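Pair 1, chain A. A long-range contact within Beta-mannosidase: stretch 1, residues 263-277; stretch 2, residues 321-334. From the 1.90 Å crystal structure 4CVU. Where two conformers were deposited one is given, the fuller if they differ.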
# COMPACT_ATOMS: atom_id res chain seq x y z
N THR A 263 -0.98 -54.67 10.43
CA THR A 263 -1.14 -55.95 11.20
C THR A 263 0.01 -56.33 12.16
O THR A 263 1.08 -56.75 11.72
CB THR A 263 -1.38 -57.15 10.26
OG1 THR A 263 -2.43 -56.86 9.34
CG2 THR A 263 -1.76 -58.39 11.06
N LEU A 264 -0.23 -56.20 13.46
CA LEU A 264 0.75 -56.60 14.47
C LEU A 264 0.41 -58.01 14.97
O LEU A 264 -0.68 -58.21 15.53
CB LEU A 264 0.74 -55.64 15.67
CG LEU A 264 1.65 -56.00 16.87
CD1 LEU A 264 3.11 -56.10 16.44
CD2 LEU A 264 1.52 -55.01 18.02
N PRO A 265 1.33 -58.98 14.79
CA PRO A 265 1.00 -60.34 15.26
C PRO A 265 0.82 -60.46 16.78
O PRO A 265 1.32 -59.63 17.55
CB PRO A 265 2.19 -61.18 14.79
CG PRO A 265 2.80 -60.39 13.67
CD PRO A 265 2.59 -58.95 14.04
N LYS A 266 0.11 -61.50 17.19
CA LYS A 266 -0.14 -61.79 18.61
C LYS A 266 1.17 -61.99 19.37
O LYS A 266 2.20 -62.30 18.77
CB LYS A 266 -1.05 -63.02 18.74
N HIS A 267 1.12 -61.78 20.69
CA HIS A 267 2.30 -61.91 21.57
C HIS A 267 3.47 -61.00 21.16
O HIS A 267 4.61 -61.45 21.03
CB HIS A 267 2.74 -63.39 21.67
CG HIS A 267 2.36 -64.04 22.97
ND1 HIS A 267 3.08 -63.86 24.13
CD2 HIS A 267 1.33 -64.86 23.29
CE1 HIS A 267 2.51 -64.54 25.11
NE2 HIS A 267 1.45 -65.15 24.63
N ALA A 268 3.18 -59.72 20.96
CA ALA A 268 4.22 -58.72 20.64
C ALA A 268 4.93 -58.24 21.90
O ALA A 268 4.34 -58.21 22.97
CB ALA A 268 3.60 -57.53 19.90
N SER A 269 6.19 -57.86 21.74
CA SER A 269 7.04 -57.40 22.84
C SER A 269 7.60 -55.99 22.59
O SER A 269 7.81 -55.61 21.44
CB SER A 269 8.21 -58.35 23.01
OG SER A 269 9.19 -58.10 22.01
N MET A 270 7.90 -55.27 23.67
CA MET A 270 8.32 -53.88 23.57
C MET A 270 9.57 -53.61 24.41
O MET A 270 9.71 -54.07 25.55
CB MET A 270 7.19 -52.94 24.03
CG MET A 270 5.86 -53.11 23.32
SD MET A 270 4.53 -52.16 24.11
CE MET A 270 4.93 -50.53 23.45
N SER A 271 10.49 -52.87 23.82
CA SER A 271 11.71 -52.44 24.49
C SER A 271 11.89 -50.93 24.27
O SER A 271 11.34 -50.36 23.32
CB SER A 271 12.90 -53.18 23.91
OG SER A 271 13.06 -52.83 22.55
N VAL A 272 12.65 -50.28 25.16
CA VAL A 272 12.92 -48.85 25.06
C VAL A 272 14.36 -48.52 25.38
O VAL A 272 14.97 -49.13 26.26
CB VAL A 272 12.01 -48.01 25.98
CG1 VAL A 272 10.56 -48.13 25.54
CG2 VAL A 272 12.17 -48.40 27.45
N ILE A 273 14.91 -47.55 24.65
CA ILE A 273 16.18 -46.90 25.00
C ILE A 273 15.88 -45.44 25.31
O ILE A 273 15.31 -44.72 24.48
CB ILE A 273 17.22 -47.01 23.86
CG1 ILE A 273 17.55 -48.48 23.55
CG2 ILE A 273 18.50 -46.27 24.23
CD1 ILE A 273 18.05 -48.73 22.14
N ILE A 274 16.25 -45.00 26.50
CA ILE A 274 16.09 -43.62 26.93
C ILE A 274 17.48 -43.04 27.11
O ILE A 274 18.25 -43.52 27.94
CB ILE A 274 15.30 -43.51 28.25
CG1 ILE A 274 13.95 -44.24 28.14
CG2 ILE A 274 15.10 -42.06 28.63
CD1 ILE A 274 13.07 -44.14 29.36
N THR A 275 17.76 -41.98 26.36
CA THR A 275 19.09 -41.40 26.26
C THR A 275 19.04 -39.88 26.42
O THR A 275 17.99 -39.25 26.22
CB THR A 275 19.74 -41.79 24.91
OG1 THR A 275 21.02 -41.17 24.79
CG2 THR A 275 18.88 -41.37 23.73
N ASP A 276 20.17 -39.28 26.78
CA ASP A 276 20.23 -37.84 26.96
C ASP A 276 19.97 -37.15 25.62
O ASP A 276 20.57 -37.52 24.61
CB ASP A 276 21.59 -37.41 27.52
CG ASP A 276 21.52 -36.06 28.20
OD1 ASP A 276 21.45 -35.02 27.50
OD2 ASP A 276 21.53 -36.03 29.44
N ALA A 277 19.08 -36.15 25.64
CA ALA A 277 18.61 -35.53 24.41
C ALA A 277 19.71 -34.76 23.68
O ALA A 277 19.69 -34.68 22.44
CB ALA A 277 17.43 -34.62 24.70
N GLN A 321 16.54 -27.37 31.54
CA GLN A 321 15.51 -27.91 30.69
C GLN A 321 15.93 -29.30 30.21
O GLN A 321 16.02 -29.56 29.02
CB GLN A 321 15.19 -26.93 29.55
CG GLN A 321 14.42 -25.71 30.05
CD GLN A 321 15.29 -24.79 30.87
OE1 GLN A 321 16.33 -24.35 30.40
NE2 GLN A 321 14.88 -24.48 32.10
N GLN A 322 16.15 -30.19 31.17
CA GLN A 322 16.61 -31.54 30.88
C GLN A 322 15.58 -32.32 30.08
O GLN A 322 14.45 -32.49 30.51
CB GLN A 322 16.89 -32.29 32.18
CG GLN A 322 17.52 -33.67 31.99
CD GLN A 322 18.95 -33.59 31.49
OE1 GLN A 322 19.81 -32.97 32.13
NE2 GLN A 322 19.23 -34.22 30.34
N LEU A 323 16.00 -32.80 28.92
CA LEU A 323 15.14 -33.62 28.09
C LEU A 323 15.86 -34.91 27.74
O LEU A 323 17.08 -34.96 27.81
CB LEU A 323 14.74 -32.87 26.79
CG LEU A 323 13.91 -31.62 27.07
CD1 LEU A 323 13.76 -30.83 25.79
CD2 LEU A 323 12.54 -31.97 27.68
N TYR A 324 15.09 -35.92 27.33
CA TYR A 324 15.64 -37.19 26.92
C TYR A 324 14.94 -37.68 25.67
O TYR A 324 13.76 -37.44 25.49
CB TYR A 324 15.43 -38.23 28.05
CG TYR A 324 16.19 -37.98 29.33
CD1 TYR A 324 17.51 -38.42 29.48
CD2 TYR A 324 15.58 -37.38 30.43
CE1 TYR A 324 18.21 -38.21 30.66
CE2 TYR A 324 16.27 -37.17 31.61
CZ TYR A 324 17.59 -37.60 31.72
OH TYR A 324 18.28 -37.39 32.88
N ASN A 325 15.67 -38.39 24.81
CA ASN A 325 15.06 -39.13 23.71
C ASN A 325 14.69 -40.55 24.16
O ASN A 325 15.49 -41.25 24.75
CB ASN A 325 15.98 -39.15 22.49
CG ASN A 325 16.12 -37.77 21.83
OD1 ASN A 325 15.34 -36.85 22.10
ND2 ASN A 325 17.11 -37.62 20.94
N ILE A 326 13.45 -40.95 23.88
CA ILE A 326 12.97 -42.29 24.15
C ILE A 326 12.58 -42.88 22.81
O ILE A 326 11.67 -42.37 22.14
CB ILE A 326 11.80 -42.32 25.17
CG1 ILE A 326 11.24 -43.75 25.32
CG2 ILE A 326 10.66 -41.40 24.79
CD1 ILE A 326 10.30 -43.93 26.50
N THR A 327 13.29 -43.94 22.42
CA THR A 327 12.97 -44.71 21.24
C THR A 327 12.31 -46.02 21.70
O THR A 327 12.86 -46.74 22.54
CB THR A 327 14.22 -45.00 20.39
OG1 THR A 327 14.85 -43.77 20.02
CG2 THR A 327 13.87 -45.77 19.12
N VAL A 328 11.13 -46.31 21.15
CA VAL A 328 10.33 -47.48 21.52
C VAL A 328 10.23 -48.41 20.33
O VAL A 328 9.75 -48.01 19.29
CB VAL A 328 8.90 -47.08 21.92
CG1 VAL A 328 8.08 -48.31 22.29
CG2 VAL A 328 8.90 -46.09 23.08
N SER A 329 10.68 -49.66 20.49
CA SER A 329 10.62 -50.66 19.42
C SER A 329 9.64 -51.78 19.76
O SER A 329 9.61 -52.28 20.89
CB SER A 329 12.02 -51.25 19.16
OG SER A 329 12.98 -50.24 18.92
N VAL A 330 8.85 -52.18 18.77
CA VAL A 330 7.91 -53.27 18.91
C VAL A 330 8.38 -54.45 18.05
O VAL A 330 8.53 -54.34 16.83
CB VAL A 330 6.49 -52.86 18.50
CG1 VAL A 330 5.51 -54.02 18.70
CG2 VAL A 330 6.04 -51.64 19.30
N SER A 331 8.62 -55.59 18.71
CA SER A 331 9.02 -56.82 18.03
C SER A 331 8.00 -57.92 18.25
O SER A 331 7.17 -57.86 19.16
CB SER A 331 10.39 -57.28 18.50
OG SER A 331 11.41 -56.62 17.79
N SER A 332 8.10 -58.92 17.39
CA SER A 332 7.14 -60.02 17.36
C SER A 332 7.87 -61.33 17.52
O SER A 332 8.91 -61.53 16.90
CB SER A 332 6.39 -60.01 16.03
OG SER A 332 5.11 -60.57 16.19
N ALA A 333 7.33 -62.21 18.36
CA ALA A 333 7.88 -63.55 18.58
C ALA A 333 8.38 -64.14 17.26
O ALA A 333 7.65 -64.19 16.27
CB ALA A 333 6.83 -64.47 19.20
N GLY A 334 9.65 -64.55 17.25
CA GLY A 334 10.28 -65.12 16.06
C GLY A 334 11.07 -64.14 15.21
O GLY A 334 12.06 -64.53 14.58
O HOH W 1 11.30 -54.69 20.48
O HOH W 2 16.49 -43.35 22.32

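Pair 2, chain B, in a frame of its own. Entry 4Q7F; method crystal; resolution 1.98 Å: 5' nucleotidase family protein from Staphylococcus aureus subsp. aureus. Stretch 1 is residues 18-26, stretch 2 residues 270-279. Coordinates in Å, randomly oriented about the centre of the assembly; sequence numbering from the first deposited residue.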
# COMPACT_ATOMS: atom_id res chain seq x y z
N SER B 18 -29.00 16.19 19.93
CA SER B 18 -27.53 16.23 20.13
C SER B 18 -26.84 15.39 19.06
O SER B 18 -27.46 14.52 18.44
CB SER B 18 -27.17 15.74 21.52
OG SER B 18 -27.77 14.48 21.76
N ASN B 19 -25.55 15.62 18.84
CA ASN B 19 -24.87 14.90 17.78
C ASN B 19 -23.40 14.59 18.06
O ASN B 19 -22.84 15.03 19.06
CB ASN B 19 -25.02 15.68 16.48
CG ASN B 19 -24.36 17.04 16.54
OD1 ASN B 19 -23.33 17.22 17.18
ND2 ASN B 19 -24.92 17.99 15.82
N ILE B 20 -22.80 13.82 17.15
CA ILE B 20 -21.43 13.43 17.29
C ILE B 20 -20.86 13.13 15.93
O ILE B 20 -21.47 12.39 15.12
CB ILE B 20 -21.28 12.22 18.24
CG1 ILE B 20 -19.81 11.78 18.34
CG2 ILE B 20 -22.18 11.07 17.78
CD1 ILE B 20 -19.58 10.60 19.25
N ALA B 21 -19.70 13.69 15.67
CA ALA B 21 -19.06 13.48 14.38
C ALA B 21 -17.82 12.64 14.50
O ALA B 21 -17.01 12.82 15.42
CB ALA B 21 -18.73 14.81 13.72
N PHE B 22 -17.68 11.73 13.53
CA PHE B 22 -16.54 10.86 13.40
C PHE B 22 -15.75 11.24 12.17
O PHE B 22 -16.28 11.23 11.08
CB PHE B 22 -16.98 9.41 13.27
CG PHE B 22 -17.56 8.83 14.52
CD1 PHE B 22 -18.92 8.93 14.78
CD2 PHE B 22 -16.75 8.17 15.44
CE1 PHE B 22 -19.46 8.38 15.92
CE2 PHE B 22 -17.29 7.62 16.58
CZ PHE B 22 -18.64 7.73 16.83
N TYR B 23 -14.49 11.61 12.38
CA TYR B 23 -13.58 11.97 11.30
C TYR B 23 -12.50 10.91 11.15
O TYR B 23 -11.87 10.50 12.13
CB TYR B 23 -12.87 13.28 11.64
CG TYR B 23 -13.78 14.45 11.70
CD1 TYR B 23 -14.09 15.15 10.53
CD2 TYR B 23 -14.34 14.87 12.91
CE1 TYR B 23 -14.93 16.23 10.56
CE2 TYR B 23 -15.18 15.96 12.95
CZ TYR B 23 -15.47 16.64 11.77
OH TYR B 23 -16.30 17.69 11.78
N VAL B 24 -12.24 10.52 9.92
CA VAL B 24 -11.25 9.52 9.69
C VAL B 24 -10.35 9.83 8.51
O VAL B 24 -10.80 10.33 7.49
CB VAL B 24 -11.89 8.11 9.52
CG1 VAL B 24 -13.00 8.12 8.49
CG2 VAL B 24 -10.83 7.06 9.16
N VAL B 25 -9.06 9.59 8.72
CA VAL B 25 -8.05 9.61 7.67
C VAL B 25 -7.58 8.16 7.57
O VAL B 25 -7.61 7.40 8.57
CB VAL B 25 -6.88 10.58 7.91
CG1 VAL B 25 -7.36 12.01 7.78
CG2 VAL B 25 -6.22 10.35 9.27
N SER B 26 -7.18 7.76 6.38
CA SER B 26 -6.69 6.40 6.18
C SER B 26 -5.62 6.43 5.13
O SER B 26 -5.64 7.29 4.23
CB SER B 26 -7.81 5.46 5.72
OG SER B 26 -7.39 4.10 5.68
N THR B 270 -8.49 13.59 1.19
CA THR B 270 -9.89 13.62 1.67
C THR B 270 -9.93 13.18 3.14
O THR B 270 -8.93 12.67 3.68
CB THR B 270 -10.84 12.75 0.81
OG1 THR B 270 -10.41 11.39 0.84
CG2 THR B 270 -10.85 13.19 -0.65
N VAL B 271 -11.05 13.46 3.79
CA VAL B 271 -11.32 13.12 5.17
C VAL B 271 -12.74 12.58 5.21
O VAL B 271 -13.63 13.21 4.66
CB VAL B 271 -11.28 14.37 6.06
CG1 VAL B 271 -11.76 14.01 7.45
CG2 VAL B 271 -9.89 14.96 6.09
N GLY B 272 -12.96 11.43 5.85
CA GLY B 272 -14.30 10.86 5.97
C GLY B 272 -14.97 11.47 7.18
O GLY B 272 -14.32 11.63 8.22
N ARG B 273 -16.24 11.85 7.04
CA ARG B 273 -16.99 12.41 8.17
C ARG B 273 -18.34 11.71 8.25
O ARG B 273 -19.07 11.67 7.27
CB ARG B 273 -17.22 13.91 8.04
CG ARG B 273 -17.91 14.53 9.26
CD ARG B 273 -18.23 15.99 9.04
NE ARG B 273 -19.37 16.19 8.13
CZ ARG B 273 -19.68 17.35 7.56
NH1 ARG B 273 -18.94 18.43 7.76
NH2 ARG B 273 -20.74 17.45 6.78
N VAL B 274 -18.62 11.11 9.40
CA VAL B 274 -19.89 10.47 9.63
C VAL B 274 -20.48 11.14 10.85
O VAL B 274 -19.81 11.21 11.88
CB VAL B 274 -19.74 8.97 9.86
CG1 VAL B 274 -21.08 8.35 10.24
CG2 VAL B 274 -19.19 8.31 8.60
N VAL B 275 -21.71 11.63 10.73
CA VAL B 275 -22.38 12.29 11.82
C VAL B 275 -23.57 11.47 12.27
O VAL B 275 -24.37 10.98 11.45
CB VAL B 275 -22.89 13.70 11.43
CG1 VAL B 275 -23.56 14.38 12.62
CG2 VAL B 275 -21.76 14.55 10.89
N LEU B 276 -23.68 11.32 13.58
CA LEU B 276 -24.81 10.65 14.16
C LEU B 276 -25.54 11.70 14.99
O LEU B 276 -24.90 12.58 15.57
CB LEU B 276 -24.35 9.50 15.05
CG LEU B 276 -23.47 8.39 14.52
CD1 LEU B 276 -23.40 7.33 15.61
CD2 LEU B 276 -23.96 7.78 13.21
N SER B 277 -26.88 11.65 15.01
CA SER B 277 -27.67 12.60 15.81
C SER B 277 -28.89 11.91 16.43
O SER B 277 -29.39 10.92 15.91
CB SER B 277 -28.10 13.85 15.00
OG SER B 277 -28.90 13.52 13.87
N THR B 278 -29.34 12.44 17.57
CA THR B 278 -30.47 11.85 18.28
C THR B 278 -31.83 12.24 17.69
O THR B 278 -31.98 13.29 17.09
CB THR B 278 -30.45 12.25 19.77
OG1 THR B 278 -30.43 13.67 19.88
CG2 THR B 278 -29.22 11.69 20.46
N ASP B 279 -32.80 11.35 17.87
CA ASP B 279 -34.18 11.57 17.44
C ASP B 279 -34.98 11.75 18.72
O ASP B 279 -34.38 11.84 19.79
CB ASP B 279 -34.68 10.37 16.63
CG ASP B 279 -34.63 9.05 17.42
OD1 ASP B 279 -34.64 9.08 18.67
OD2 ASP B 279 -34.57 7.97 16.78
O HOH W 3 -8.18 10.09 4.37

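Pair 1 and pair 2 are both two-stranded antiparallel ladders, with strand directions at 162° and 163° and axes approaching to 4.5 and 4.6 Å; 14 central residues superpose with an RMSD of 0.3 Å. Backbone hydrogen bonds set the common register. A:Ser271 N to A:Ser329 O (3.1 Å) matches B:Ile20 N to B:Leu276 O (2.9 Å), A:Ile273 N to A:Thr327 O (3.1 Å) matches B:Phe22 N to B:Val274 O (2.7 Å), and A:Thr275 N to A:Asn325 O (2.9 Å) matches B:Val24 N to B:Gly272 O (2.9 Å); each is returned by a bond in the reverse direction.

The non-hydrogen-bonded pairs between these rungs carry one face. In pair 1 it is buried and apolar. A:Val272 CG1 packs on A:Val328 CG2 at 3.6 Å; at the matching site B:Ala21 CB reaches B:Val275 CG2 at 4.2 Å, a smaller side chain making a looser contact over the same backbone. A:Ile274 CG1 meets A:Ile326 CG1 at 3.9 Å, whereas their counterparts B:Tyr23 and B:Arg273 join through ring and aliphatic chain, B:Tyr23 CE1 lying 3.6 Å from B:Arg273 CD. The next diagonal persists too: A:Ile274 CG2 touches A:Tyr324 CB at 3.9 Å, and B:Tyr23 CD1 touches B:Val271 CG1 at 4.0 Å, with that methyl at the ring edge. Farther along, A:Met270 CG approaches A:Val330 CG2 at 4.3 Å; the matched B:Asn19 and B:Ser277 are polar and only partly buried, and meet through B:Asn19 CB and B:Ser277 CB at 3.9 Å.

The other face reverses this character. In pair 1 it is at least partly exposed and mostly polar: water 1 lies 3.3 Å from A:Ser271 OG and donates a weak bond to A:Ser329 O (3.0 Å), while water 2 donates to A:Ile273 O (2.8 Å) and hydrogen-bonds A:Thr327 OG1 (2.9 Å). In pair 2 the matched residues are buried and apolar. B:Ile20 CG2 packs on B:Leu276 CB at 3.8 Å, and B:Phe22 CE1 reaches B:Leu276 CD1 at 4.1 Å, so the ring leans along the neighbouring strand toward the leucine. At the last matched rung, A:Thr275 CG2 lies 3.9 Å from A:Asn325 CB. B:Val24 instead faces B:Gly272, where an ideal CB would stand 3.0 Å from B:Val24 CG1, a clash; the valine methyl takes up the room that glycine leaves.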